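Long-range contacts in succinate dehydrogenase (Membrane anchor subunit) (Mycolicibacterium smegmatis, PDB 7D6V), which anchors the succinate dehydrogenase Sdh1 in the membrane, carries a membrane-embedded Rieske iron-sulfur cluster and probably passes electrons from succinate oxidation to quinone: residues Ala109-Tyr115 with His155-Phe159; Arg118-Tyr122 with Leu149-Asn153; Phe183-Leu187 with Ser267-Phe271. All coordinates share one frame; numbering follows the deposited sequence.

After helix 33-55 and a small two-stranded hairpin, the chain reaches helix 104-112 and then helix 115-124. Interaction 1 closes a loop by joining the end of helix 104-112 and the turn after it to the start of helix 155-175. Interaction 2 is nested inside that loop and joins helix 115-124 to the short helix 147-150 and the turn behind it. The two touch directly through Leu112 O and Tyr121 OH, and through Thr113 O and Arg118 NH1. Both also line the same phospholipid. Interaction 3 comes later, in series. It joins the loop before helix 188-204 to the tail after helix 240-264, with its centre about 35 Å from that of interaction 1.

Interaction 1 (Ala109-Tyr115 with His155-Phe159); sequences AFRLTCY and HRYFF. With FES (Fe2/s2 (inorganic) cluster), chain J; PEV ((1S)-2-{[(2-aminoethoxy)(hydroxy)phosphoryl]oxy}-1-[(palmitoyloxy)methyl]ethyl stearate), chain I.
Cys114 and His155 meet here as two of the four ligands of the Rieske [2Fe-2S] cluster. Cys114 SG binds one iron at 2.5 Å, and His155 NE2 binds the other. His240 completes the site at the first iron and Cys206 at the second, so each iron has one cysteine and one histidine ligand. With chi1 at -178°, His155 points its imidazole away from its own backbone N and toward the turn after helix 104-112. The iron sits at the ring edge, in its plane. Thr113 O lies over one face of the ring, and Cys114 CA makes a CH-pi contact on it. The far nitrogen, ND1, donates to Thr113 OG1, with the hydroxyl tilted 21° out of the ring plane. That hydroxyl in turn donates to Ala109 O, which also accepts Thr113 N from the opposite side of its plane. This chain of bonds would hold the rotation of the His155 ring. The Phe110 and His155 rings are nearly parallel but slid apart, with centroids 5.2 Å apart, and they barely overlap. Phe110 CZ lies 3.5 Å from cluster sulfur S2, while Phe110 CE1 packs on Phe159. Tyr115 turns a ring edge to S1, and its hydroxyl bonds Glu229 of the iron-sulfur subunit. Phe158 CB packs on Phe110 CB at 3.9 Å. Ala109 CB rests over the face of the Phe158 ring, 3.6 Å from its centroid.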
loop_
_atom_site.group_PDB
_atom_site.type_symbol
_atom_site.label_atom_id
_atom_site.label_comp_id
_atom_site.label_asym_id
_atom_site.label_seq_id
_atom_site.Cartn_x
_atom_site.Cartn_y
_atom_site.Cartn_z
ATOM N N ALA C 109 -6.313 32.177 25.764
ATOM C CA ALA C 109 -7.068 30.932 25.674
ATOM C C ALA C 109 -7.129 30.419 24.240
ATOM O O ALA C 109 -7.084 29.206 24.005
ATOM C CB ALA C 109 -8.471 31.137 26.233
ATOM N N PHE C 110 -7.232 31.329 23.270
ATOM C CA PHE C 110 -7.276 30.936 21.868
ATOM C C PHE C 110 -5.992 30.245 21.447
ATOM O O PHE C 110 -6.025 29.240 20.731
ATOM C CB PHE C 110 -7.533 32.167 20.999
ATOM C CG PHE C 110 -7.500 31.894 19.524
ATOM C CD1 PHE C 110 -8.436 31.066 18.936
ATOM C CD2 PHE C 110 -6.539 32.481 18.725
ATOM C CE1 PHE C 110 -8.408 30.822 17.583
ATOM C CE2 PHE C 110 -6.509 32.241 17.370
ATOM C CZ PHE C 110 -7.447 31.412 16.799
ATOM N N ARG C 111 -4.847 30.770 21.873
ATOM C CA ARG C 111 -3.596 30.115 21.518
ATOM C C ARG C 111 -3.285 28.922 22.410
ATOM O O ARG C 111 -2.525 28.043 21.998
ATOM C CB ARG C 111 -2.449 31.122 21.546
ATOM C CG ARG C 111 -2.418 31.992 20.310
ATOM C CD ARG C 111 -1.140 32.779 20.207
ATOM N NE ARG C 111 -1.159 33.702 19.079
ATOM C CZ ARG C 111 -0.486 33.515 17.951
ATOM N NH1 ARG C 111 0.260 32.434 17.794
ATOM N NH2 ARG C 111 -0.559 34.409 16.979
ATOM N N LEU C 112 -3.865 28.859 23.608
ATOM C CA LEU C 112 -3.669 27.703 24.471
ATOM C C LEU C 112 -4.477 26.504 24.001
ATOM O O LEU C 112 -4.054 25.360 24.197
ATOM C CB LEU C 112 -4.039 28.060 25.907
ATOM C CG LEU C 112 -3.273 27.341 27.013
ATOM C CD1 LEU C 112 -1.793 27.656 26.927
ATOM C CD2 LEU C 112 -3.829 27.728 28.370
ATOM N N THR C 113 -5.638 26.736 23.396
ATOM C CA THR C 113 -6.452 25.649 22.874
ATOM C C THR C 113 -6.171 25.362 21.406
ATOM O O THR C 113 -6.788 24.456 20.840
ATOM C CB THR C 113 -7.940 25.955 23.069
ATOM O OG1 THR C 113 -8.247 27.243 22.524
ATOM C CG2 THR C 113 -8.291 25.945 24.545
ATOM N N CYS C 114 -5.245 26.099 20.803
ATOM C CA CYS C 114 -4.895 25.875 19.406
ATOM C C CYS C 114 -4.395 24.444 19.234
ATOM O O CYS C 114 -3.660 23.932 20.079
ATOM C CB CYS C 114 -3.826 26.868 18.951
ATOM S SG CYS C 114 -2.899 26.350 17.488
ATOM N N TYR C 115 -4.791 23.799 18.141
ATOM C CA TYR C 115 -4.383 22.424 17.884
ATOM C C TYR C 115 -2.874 22.314 17.700
ATOM O O TYR C 115 -2.247 21.395 18.234
ATOM C CB TYR C 115 -5.128 21.875 16.666
ATOM C CG TYR C 115 -6.541 21.417 16.968
ATOM C CD1 TYR C 115 -6.791 20.132 17.420
ATOM C CD2 TYR C 115 -7.621 22.270 16.805
ATOM C CE1 TYR C 115 -8.064 19.707 17.698
ATOM C CE2 TYR C 115 -8.904 21.852 17.084
ATOM C CZ TYR C 115 -9.117 20.567 17.531
ATOM O OH TYR C 115 -10.388 20.134 17.812
ATOM N N HIS C 155 -12.453 25.083 21.573
ATOM C CA HIS C 155 -11.553 25.981 20.862
ATOM C C HIS C 155 -12.280 26.855 19.847
ATOM O O HIS C 155 -11.839 27.975 19.573
ATOM C CB HIS C 155 -10.458 25.168 20.178
ATOM C CG HIS C 155 -9.453 26.002 19.454
ATOM N ND1 HIS C 155 -8.777 27.040 20.056
ATOM C CD2 HIS C 155 -9.017 25.960 18.176
ATOM C CE1 HIS C 155 -7.964 27.598 19.180
ATOM N NE2 HIS C 155 -8.089 26.960 18.033
ATOM N N ARG C 156 -13.383 26.368 19.274
ATOM C CA ARG C 156 -14.092 27.143 18.258
ATOM C C ARG C 156 -14.669 28.437 18.822
ATOM O O ARG C 156 -14.793 29.432 18.099
ATOM C CB ARG C 156 -15.193 26.291 17.630
ATOM C CG ARG C 156 -16.179 25.709 18.622
ATOM C CD ARG C 156 -17.159 24.774 17.943
ATOM N NE ARG C 156 -16.519 23.526 17.544
ATOM C CZ ARG C 156 -17.171 22.459 17.101
ATOM N NH1 ARG C 156 -18.490 22.483 16.999
ATOM N NH2 ARG C 156 -16.507 21.368 16.761
ATOM N N TYR C 157 -15.005 28.459 20.110
ATOM C CA TYR C 157 -15.541 29.681 20.697
ATOM C C TYR C 157 -14.446 30.720 20.888
ATOM O O TYR C 157 -14.663 31.918 20.661
ATOM C CB TYR C 157 -16.240 29.356 22.011
ATOM C CG TYR C 157 -17.513 28.588 21.786
ATOM C CD1 TYR C 157 -18.741 29.227 21.772
ATOM C CD2 TYR C 157 -17.482 27.225 21.552
ATOM C CE1 TYR C 157 -19.901 28.525 21.548
ATOM C CE2 TYR C 157 -18.633 26.519 21.326
ATOM C CZ TYR C 157 -19.837 27.171 21.326
ATOM O OH TYR C 157 -20.986 26.459 21.104
ATOM N N PHE C 158 -13.252 30.278 21.276
ATOM C CA PHE C 158 -12.115 31.185 21.287
ATOM C C PHE C 158 -11.739 31.606 19.876
ATOM O O PHE C 158 -11.195 32.694 19.684
ATOM C CB PHE C 158 -10.936 30.534 22.004
ATOM C CG PHE C 158 -11.216 30.219 23.439
ATOM C CD1 PHE C 158 -11.556 31.226 24.323
ATOM C CD2 PHE C 158 -11.161 28.918 23.902
ATOM C CE1 PHE C 158 -11.830 30.943 25.639
ATOM C CE2 PHE C 158 -11.430 28.632 25.219
ATOM C CZ PHE C 158 -11.763 29.645 26.089
ATOM N N PHE C 159 -12.046 30.778 18.879
ATOM C CA PHE C 159 -11.869 31.187 17.489
ATOM C C PHE C 159 -12.819 32.320 17.119
ATOM O O PHE C 159 -12.420 33.279 16.450
ATOM C CB PHE C 159 -12.061 29.980 16.570
ATOM C CG PHE C 159 -12.298 30.340 15.134
ATOM C CD1 PHE C 159 -11.275 30.842 14.354
ATOM C CD2 PHE C 159 -13.544 30.166 14.563
ATOM C CE1 PHE C 159 -11.492 31.170 13.041
ATOM C CE2 PHE C 159 -13.765 30.493 13.249
ATOM C CZ PHE C 159 -12.740 30.996 12.488
HETATM FE FE1 FES J . -4.663 26.615 15.765
HETATM FE FE2 FES J . -7.273 27.257 15.653
HETATM S S1 FES J . -6.371 25.256 15.513
HETATM S S2 FES J . -5.561 28.621 15.830
HETATM C C48 PEV I . 1.677 32.114 22.288
HETATM C C47 PEV I . 1.156 32.169 23.719
HETATM C C46 PEV I . 0.629 30.807 24.152
HETATM C C45 PEV I . 1.778 29.891 24.554
HETATM C C44 PEV I . 1.375 28.939 25.672
HETATM C C43 PEV I . 2.347 27.775 25.800
HETATM C C42 PEV I . 2.567 27.411 27.260
HETATM C C41 PEV I . 1.795 26.155 27.631
HETATM C C40 PEV I . 2.394 25.470 28.849
HETATM C C39 PEV I . 1.304 25.037 29.812
HETATM C C38 PEV I . 0.652 23.754 29.318
HETATM C C37 PEV I . 1.394 22.530 29.834
HETATM C C36 PEV I . 0.438 21.535 30.466
HETATM C C35 PEV I . 0.073 20.430 29.485
HETATM C C34 PEV I . -0.284 19.154 30.230
HETATM C C33 PEV I . -1.289 19.431 31.336
HETATM C C32 PEV I . -1.173 18.391 32.438
HETATM C C31 PEV I . -2.151 17.251 32.212
HETATM O O31 PEV I . -2.028 16.546 31.270
HETATM O O2 PEV I . -3.186 17.036 33.119
HETATM C C2 PEV I . -3.037 15.849 33.833
HETATM C C1 PEV I . -3.920 14.788 33.190
HETATM O O3P PEV I . -3.155 14.096 32.247
HETATM P P PEV I . -2.914 12.480 32.456
HETATM O O1P PEV I . -1.795 12.246 33.439
HETATM O O2P PEV I . -2.569 11.852 31.130
HETATM O O4P PEV I . -4.295 11.815 33.057
HETATM C C4 PEV I . -4.365 11.543 34.426
HETATM C C5 PEV I . -5.787 11.839 34.898
HETATM N N6 PEV I . -5.803 12.077 36.329
HETATM C C3 PEV I . -3.448 16.082 35.283
HETATM O O3 PEV I . -2.810 17.250 35.715
HETATM C C11 PEV I . -3.670 18.330 35.935
HETATM O O11 PEV I . -4.520 18.257 36.754
HETATM C C12 PEV I . -3.523 19.604 35.108
HETATM C C13 PEV I . -3.537 20.857 35.978
HETATM C C14 PEV I . -2.904 22.051 35.272
HETATM C C15 PEV I . -3.440 22.240 33.855
HETATM C C16 PEV I . -4.082 23.612 33.681
HETATM C C17 PEV I . -3.787 24.267 32.332
HETATM C C18 PEV I . -2.957 23.393 31.392
HETATM C C19 PEV I . -3.624 23.168 30.036
HETATM C C20 PEV I . -5.053 23.706 29.967
HETATM C C21 PEV I . -5.509 23.927 28.527
HETATM C C22 PEV I . -6.678 24.903 28.434
HETATM C C23 PEV I . -8.042 24.218 28.405
HETATM C C24 PEV I . -9.069 25.023 29.192
HETATM C C25 PEV I . -9.628 26.189 28.383
HETATM C C26 PEV I . -9.380 27.529 29.069
#

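Interaction 2 (Arg118-Tyr122 with Leu149-Asn153); sequences RKAYY and LILQN. With PEV ((1S)-2-{[(2-aminoethoxy)(hydroxy)phosphoryl]oxy}-1-[(palmitoyloxy)methyl]ethyl stearate), chain I; UQ1 (ubiquinone-1), chain H.
The phospholipid pocket of the membrane anchor has one of its walls here, where helix 115-124 faces a 3-10 turn. The amide of Gln152 is the central group. Its NE2 donates to two phenol oxygens, Tyr121 OH at 3.2 Å and Tyr122 OH at 2.9 Å. The Tyr121 oxygen lies in the amide plane and its bond is fairly straight, at 159°. The Tyr122 oxygen is tilted 30° out of that plane. The two rings also differ in their turn: the Tyr121 ring is only modestly inclined to the amide plane, and the Tyr122 ring stands almost square to it. Tyr121 OH also bonds Leu112 O, and Tyr122 OH also bonds Glu144. Each phenol oxygen thus has a second partner. Arg118 and Gln152 lie alongside each other and point opposite ways. The arginine chain turns at chi2 and again at chi3 (79°), and Gln152 CB lies over the centre of one guanidinium face, 3.6 Å from Arg118 CZ. The guanidinium nitrogens have other partners: NH1 bonds Thr113 O, and NH2 forms a salt bridge with Glu144. The lipid runs over the Tyr121 ring face with its C38. Ile150 and Leu151 border ubiquinone-1. Near the lipid ester, Leu149 CD1 comes within 3.3 Å of the phospholipid O31, and Leu149 CD2 lies 3.6 Å from Tyr122 OH.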
loop_
_atom_site.group_PDB
_atom_site.type_symbol
_atom_site.label_atom_id
_atom_site.label_comp_id
_atom_site.label_asym_id
_atom_site.label_seq_id
_atom_site.Cartn_x
_atom_site.Cartn_y
_atom_site.Cartn_z
ATOM N N ARG C 118 -1.160 22.835 21.135
ATOM C CA ARG C 118 -1.327 21.661 21.979
ATOM C C ARG C 118 -0.282 20.609 21.655
ATOM O O ARG C 118 0.335 20.045 22.562
ATOM C CB ARG C 118 -2.734 21.091 21.823
ATOM C CG ARG C 118 -3.738 21.689 22.781
ATOM C CD ARG C 118 -5.067 21.920 22.116
ATOM N NE ARG C 118 -5.834 20.685 22.020
ATOM C CZ ARG C 118 -6.961 20.560 21.333
ATOM N NH1 ARG C 118 -7.456 21.600 20.680
ATOM N NH2 ARG C 118 -7.592 19.400 21.301
ATOM N N LYS C 119 -0.053 20.344 20.368
ATOM C CA LYS C 119 1.038 19.462 19.971
ATOM C C LYS C 119 2.363 19.937 20.547
ATOM O O LYS C 119 3.105 19.160 21.167
ATOM C CB LYS C 119 1.127 19.396 18.448
ATOM C CG LYS C 119 2.254 18.521 17.947
ATOM C CD LYS C 119 2.371 18.550 16.442
ATOM C CE LYS C 119 3.460 19.498 16.004
ATOM N NZ LYS C 119 4.805 18.924 16.271
ATOM N N ALA C 120 2.659 21.225 20.368
ATOM C CA ALA C 120 3.949 21.770 20.767
ATOM C C ALA C 120 4.200 21.567 22.254
ATOM O O ALA C 120 5.235 21.021 22.647
ATOM C CB ALA C 120 4.026 23.251 20.401
ATOM N N TYR C 121 3.252 21.966 23.105
ATOM C CA TYR C 121 3.561 21.852 24.523
ATOM C C TYR C 121 3.280 20.467 25.094
ATOM O O TYR C 121 3.935 20.100 26.067
ATOM C CB TYR C 121 2.865 22.935 25.365
ATOM C CG TYR C 121 1.356 23.019 25.354
ATOM C CD1 TYR C 121 0.714 24.105 24.782
ATOM C CD2 TYR C 121 0.578 22.040 25.951
ATOM C CE1 TYR C 121 -0.656 24.204 24.785
ATOM C CE2 TYR C 121 -0.795 22.127 25.954
ATOM C CZ TYR C 121 -1.406 23.212 25.369
ATOM O OH TYR C 121 -2.774 23.307 25.372
ATOM N N TYR C 122 2.397 19.662 24.495
ATOM C CA TYR C 122 2.296 18.268 24.913
ATOM C C TYR C 122 3.609 17.542 24.669
ATOM O O TYR C 122 3.995 16.664 25.447
ATOM C CB TYR C 122 1.162 17.558 24.173
ATOM C CG TYR C 122 -0.229 17.913 24.634
ATOM C CD1 TYR C 122 -0.469 18.334 25.931
ATOM C CD2 TYR C 122 -1.307 17.815 23.770
ATOM C CE1 TYR C 122 -1.739 18.660 26.346
ATOM C CE2 TYR C 122 -2.577 18.137 24.175
ATOM C CZ TYR C 122 -2.788 18.558 25.464
ATOM O OH TYR C 122 -4.059 18.879 25.870
ATOM N N LEU C 149 -8.290 18.497 30.643
ATOM C CA LEU C 149 -7.944 18.495 29.229
ATOM C C LEU C 149 -9.130 18.238 28.309
ATOM O O LEU C 149 -8.998 18.434 27.098
ATOM C CB LEU C 149 -6.847 17.462 28.968
ATOM C CG LEU C 149 -5.475 17.822 29.538
ATOM C CD1 LEU C 149 -4.400 16.918 28.976
ATOM C CD2 LEU C 149 -5.143 19.274 29.255
ATOM N N ILE C 150 -10.278 17.804 28.836
ATOM C CA ILE C 150 -11.475 17.695 28.010
ATOM C C ILE C 150 -11.962 19.071 27.573
ATOM O O ILE C 150 -12.719 19.181 26.604
ATOM C CB ILE C 150 -12.582 16.920 28.757
ATOM C CG1 ILE C 150 -13.710 16.497 27.813
ATOM C CG2 ILE C 150 -13.164 17.756 29.869
ATOM C CD1 ILE C 150 -13.321 15.452 26.816
ATOM N N LEU C 151 -11.525 20.131 28.255
ATOM C CA LEU C 151 -11.958 21.486 27.947
ATOM C C LEU C 151 -11.295 22.055 26.702
ATOM O O LEU C 151 -11.647 23.161 26.291
ATOM C CB LEU C 151 -11.684 22.406 29.134
ATOM C CG LEU C 151 -12.495 22.147 30.403
ATOM C CD1 LEU C 151 -12.008 23.030 31.534
ATOM C CD2 LEU C 151 -13.972 22.366 30.153
ATOM N N GLN C 152 -10.351 21.338 26.096
ATOM C CA GLN C 152 -9.741 21.801 24.857
ATOM C C GLN C 152 -10.698 21.749 23.677
ATOM O O GLN C 152 -10.351 22.242 22.600
ATOM C CB GLN C 152 -8.496 20.975 24.540
ATOM C CG GLN C 152 -7.529 20.840 25.695
ATOM C CD GLN C 152 -6.425 21.866 25.644
ATOM O OE1 GLN C 152 -6.622 22.978 25.165
ATOM N NE2 GLN C 152 -5.253 21.500 26.143
ATOM N N ASN C 153 -11.881 21.167 23.852
ATOM C CA ASN C 153 -12.852 21.002 22.781
ATOM C C ASN C 153 -13.708 22.239 22.545
ATOM O O ASN C 153 -14.544 22.224 21.638
ATOM C CB ASN C 153 -13.754 19.804 23.080
ATOM C CG ASN C 153 -13.008 18.490 23.036
ATOM O OD1 ASN C 153 -12.616 18.023 21.968
ATOM N ND2 ASN C 153 -12.809 17.884 24.195
HETATM C C48 PEV I . 1.677 32.114 22.288
HETATM C C47 PEV I . 1.156 32.169 23.719
HETATM C C46 PEV I . 0.629 30.807 24.152
HETATM C C45 PEV I . 1.778 29.891 24.554
HETATM C C44 PEV I . 1.375 28.939 25.672
HETATM C C43 PEV I . 2.347 27.775 25.800
HETATM C C42 PEV I . 2.567 27.411 27.260
HETATM C C41 PEV I . 1.795 26.155 27.631
HETATM C C40 PEV I . 2.394 25.470 28.849
HETATM C C39 PEV I . 1.304 25.037 29.812
HETATM C C38 PEV I . 0.652 23.754 29.318
HETATM C C37 PEV I . 1.394 22.530 29.834
HETATM C C36 PEV I . 0.438 21.535 30.466
HETATM C C35 PEV I . 0.073 20.430 29.485
HETATM C C34 PEV I . -0.284 19.154 30.230
HETATM C C33 PEV I . -1.289 19.431 31.336
HETATM C C32 PEV I . -1.173 18.391 32.438
HETATM C C31 PEV I . -2.151 17.251 32.212
HETATM O O31 PEV I . -2.028 16.546 31.270
HETATM O O2 PEV I . -3.186 17.036 33.119
HETATM C C2 PEV I . -3.037 15.849 33.833
HETATM C C1 PEV I . -3.920 14.788 33.190
HETATM O O3P PEV I . -3.155 14.096 32.247
HETATM P P PEV I . -2.914 12.480 32.456
HETATM O O1P PEV I . -1.795 12.246 33.439
HETATM O O2P PEV I . -2.569 11.852 31.130
HETATM O O4P PEV I . -4.295 11.815 33.057
HETATM C C4 PEV I . -4.365 11.543 34.426
HETATM C C5 PEV I . -5.787 11.839 34.898
HETATM N N6 PEV I . -5.803 12.077 36.329
HETATM C C3 PEV I . -3.448 16.082 35.283
HETATM O O3 PEV I . -2.810 17.250 35.715
HETATM C C11 PEV I . -3.670 18.330 35.935
HETATM O O11 PEV I . -4.520 18.257 36.754
HETATM C C12 PEV I . -3.523 19.604 35.108
HETATM C C13 PEV I . -3.537 20.857 35.978
HETATM C C14 PEV I . -2.904 22.051 35.272
HETATM C C15 PEV I . -3.440 22.240 33.855
HETATM C C16 PEV I . -4.082 23.612 33.681
HETATM C C17 PEV I . -3.787 24.267 32.332
HETATM C C18 PEV I . -2.957 23.393 31.392
HETATM C C19 PEV I . -3.624 23.168 30.036
HETATM C C20 PEV I . -5.053 23.706 29.967
HETATM C C21 PEV I . -5.509 23.927 28.527
HETATM C C22 PEV I . -6.678 24.903 28.434
HETATM C C23 PEV I . -8.042 24.218 28.405
HETATM C C24 PEV I . -9.069 25.023 29.192
HETATM C C25 PEV I . -9.628 26.189 28.383
HETATM C C26 PEV I . -9.380 27.529 29.069
HETATM C C1 UQ1 H . -17.870 16.867 29.708
HETATM O O1 UQ1 H . -18.547 16.896 28.741
HETATM C C2 UQ1 H . -17.478 15.531 30.331
HETATM O O2 UQ1 H . -17.921 14.333 29.760
HETATM C CM2 UQ1 H . -18.920 13.682 30.490
HETATM C C3 UQ1 H . -16.602 15.502 31.580
HETATM O O3 UQ1 H . -16.243 14.278 32.154
HETATM C CM3 UQ1 H . -15.089 13.707 31.608
HETATM C C4 UQ1 H . -16.122 16.807 32.203
HETATM O O4 UQ1 H . -15.443 16.784 33.172
HETATM C C5 UQ1 H . -16.512 18.142 31.579
HETATM C CM5 UQ1 H . -16.031 19.450 32.200
HETATM C C6 UQ1 H . -17.389 18.171 30.333
HETATM C C7 UQ1 H . -17.778 19.504 29.702
HETATM C C8 UQ1 H . -16.712 19.859 28.668
HETATM C C9 UQ1 H . -17.032 20.465 27.548
HETATM C C10 UQ1 H . -18.485 20.828 27.260
HETATM C C11 UQ1 H . -15.940 20.803 26.537
#

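Interaction 3 (Phe183-Leu187 with Ser267-Phe271); sequences FGFGL and SDLRF
Residues 183-187 and 267-271 run roughly antiparallel, their end-to-end directions 140° apart, and neither forms a regular strand. The contact joins the loop that leads into helix 188-204 to the C-terminal tail after helix 240-264, well away from the cluster. Phe185 O is its main anchor. It is a bifurcated acceptor, taking Arg270 N at 2.6 Å and Phe271 N at 3.3 Å. One residue on, Gly186 O accepts from Ser267 OG at 3.1 Å, with the donor tilted 18° out of the carbonyl plane. The edge of Phe183 points at the face of Phe271 in a T-shaped pair, with centroids 5.9 Å apart. Phe271 CD1 meets Phe185 CB. Arg270 bends at chi2 (74°) and lifts its guanidinium beside the Phe185 ring, the two planes steeply inclined. NH2 lies over the ring face near its rim, but the cation-pi distance is long and any attraction weak. Leu187 CB covers the centre of one guanidinium face. Asp268 makes a long salt bridge to Arg270 NE. Leu269 CD2 packs on Gly186 CA at 3.5 Å.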
loop_
_atom_site.group_PDB
_atom_site.type_symbol
_atom_site.label_atom_id
_atom_site.label_comp_id
_atom_site.label_asym_id
_atom_site.label_seq_id
_atom_site.Cartn_x
_atom_site.Cartn_y
_atom_site.Cartn_z
ATOM N N PHE C 183 -4.104 62.962 7.016
ATOM C CA PHE C 183 -3.645 61.651 6.586
ATOM C C PHE C 183 -2.136 61.523 6.773
ATOM O O PHE C 183 -1.387 62.496 6.649
ATOM C CB PHE C 183 -4.028 61.416 5.128
ATOM C CG PHE C 183 -3.682 60.050 4.622
ATOM C CD1 PHE C 183 -2.689 59.880 3.677
ATOM C CD2 PHE C 183 -4.347 58.935 5.095
ATOM C CE1 PHE C 183 -2.368 58.628 3.216
ATOM C CE2 PHE C 183 -4.027 57.680 4.633
ATOM C CZ PHE C 183 -3.037 57.528 3.691
ATOM N N GLY C 184 -1.695 60.312 7.080
ATOM C CA GLY C 184 -0.297 60.079 7.387
ATOM C C GLY C 184 0.106 58.656 7.089
ATOM O O GLY C 184 -0.716 57.735 7.133
ATOM N N PHE C 185 1.390 58.478 6.787
ATOM C CA PHE C 185 1.955 57.175 6.448
ATOM C C PHE C 185 3.396 57.175 6.937
ATOM O O PHE C 185 4.193 57.999 6.485
ATOM C CB PHE C 185 1.871 56.944 4.937
ATOM C CG PHE C 185 2.278 55.572 4.499
ATOM C CD1 PHE C 185 2.093 54.480 5.323
ATOM C CD2 PHE C 185 2.829 55.374 3.248
ATOM C CE1 PHE C 185 2.457 53.221 4.912
ATOM C CE2 PHE C 185 3.199 54.118 2.831
ATOM C CZ PHE C 185 3.013 53.039 3.665
ATOM N N GLY C 186 3.727 56.301 7.885
ATOM C CA GLY C 186 4.999 56.458 8.568
ATOM C C GLY C 186 5.799 55.245 8.999
ATOM O O GLY C 186 6.525 55.332 9.992
ATOM N N LEU C 187 5.637 54.112 8.321
ATOM C CA LEU C 187 6.330 52.853 8.606
ATOM C C LEU C 187 5.835 52.181 9.881
ATOM O O LEU C 187 5.867 50.949 9.990
ATOM C CB LEU C 187 7.842 53.078 8.721
ATOM C CG LEU C 187 8.713 51.863 9.036
ATOM C CD1 LEU C 187 8.640 50.833 7.922
ATOM C CD2 LEU C 187 10.140 52.278 9.315
ATOM N N SER C 267 9.881 58.315 13.845
ATOM C CA SER C 267 8.984 57.330 13.255
ATOM C C SER C 267 9.336 56.980 11.818
ATOM O O SER C 267 8.844 55.966 11.315
ATOM C CB SER C 267 7.538 57.825 13.308
ATOM O OG SER C 267 6.669 56.902 12.673
ATOM N N ASP C 268 10.175 57.777 11.157
ATOM C CA ASP C 268 10.436 57.642 9.723
ATOM C C ASP C 268 9.141 57.811 8.924
ATOM O O ASP C 268 8.660 56.897 8.253
ATOM C CB ASP C 268 11.125 56.309 9.406
ATOM C CG ASP C 268 11.729 56.279 8.021
ATOM O OD1 ASP C 268 11.054 55.807 7.086
ATOM O OD2 ASP C 268 12.878 56.736 7.866
ATOM N N LEU C 269 8.580 59.012 9.024
ATOM C CA LEU C 269 7.326 59.332 8.358
ATOM C C LEU C 269 7.522 59.480 6.853
ATOM O O LEU C 269 8.604 59.822 6.372
ATOM C CB LEU C 269 6.742 60.628 8.917
ATOM C CG LEU C 269 5.755 60.610 10.084
ATOM C CD1 LEU C 269 5.314 62.030 10.347
ATOM C CD2 LEU C 269 4.548 59.730 9.818
ATOM N N ARG C 270 6.447 59.215 6.110
ATOM C CA ARG C 270 6.402 59.449 4.674
ATOM C C ARG C 270 5.521 60.629 4.307
ATOM O O ARG C 270 5.734 61.234 3.253
ATOM C CB ARG C 270 5.893 58.197 3.943
ATOM C CG ARG C 270 6.933 57.106 3.770
ATOM C CD ARG C 270 7.176 56.397 5.091
ATOM N NE ARG C 270 8.124 55.297 4.991
ATOM C CZ ARG C 270 7.778 54.056 4.685
ATOM N NH1 ARG C 270 8.699 53.106 4.613
ATOM N NH2 ARG C 270 6.504 53.762 4.470
ATOM N N PHE C 271 4.546 60.964 5.152
ATOM C CA PHE C 271 3.722 62.166 5.043
ATOM C C PHE C 271 3.905 62.935 6.349
ATOM O O PHE C 271 3.168 62.733 7.315
ATOM C CB PHE C 271 2.269 61.821 4.776
ATOM C CG PHE C 271 2.034 61.213 3.425
ATOM C CD1 PHE C 271 2.475 59.934 3.138
ATOM C CD2 PHE C 271 1.385 61.927 2.439
ATOM C CE1 PHE C 271 2.267 59.376 1.901
ATOM C CE2 PHE C 271 1.174 61.375 1.198
ATOM C CZ PHE C 271 1.617 60.096 0.928
#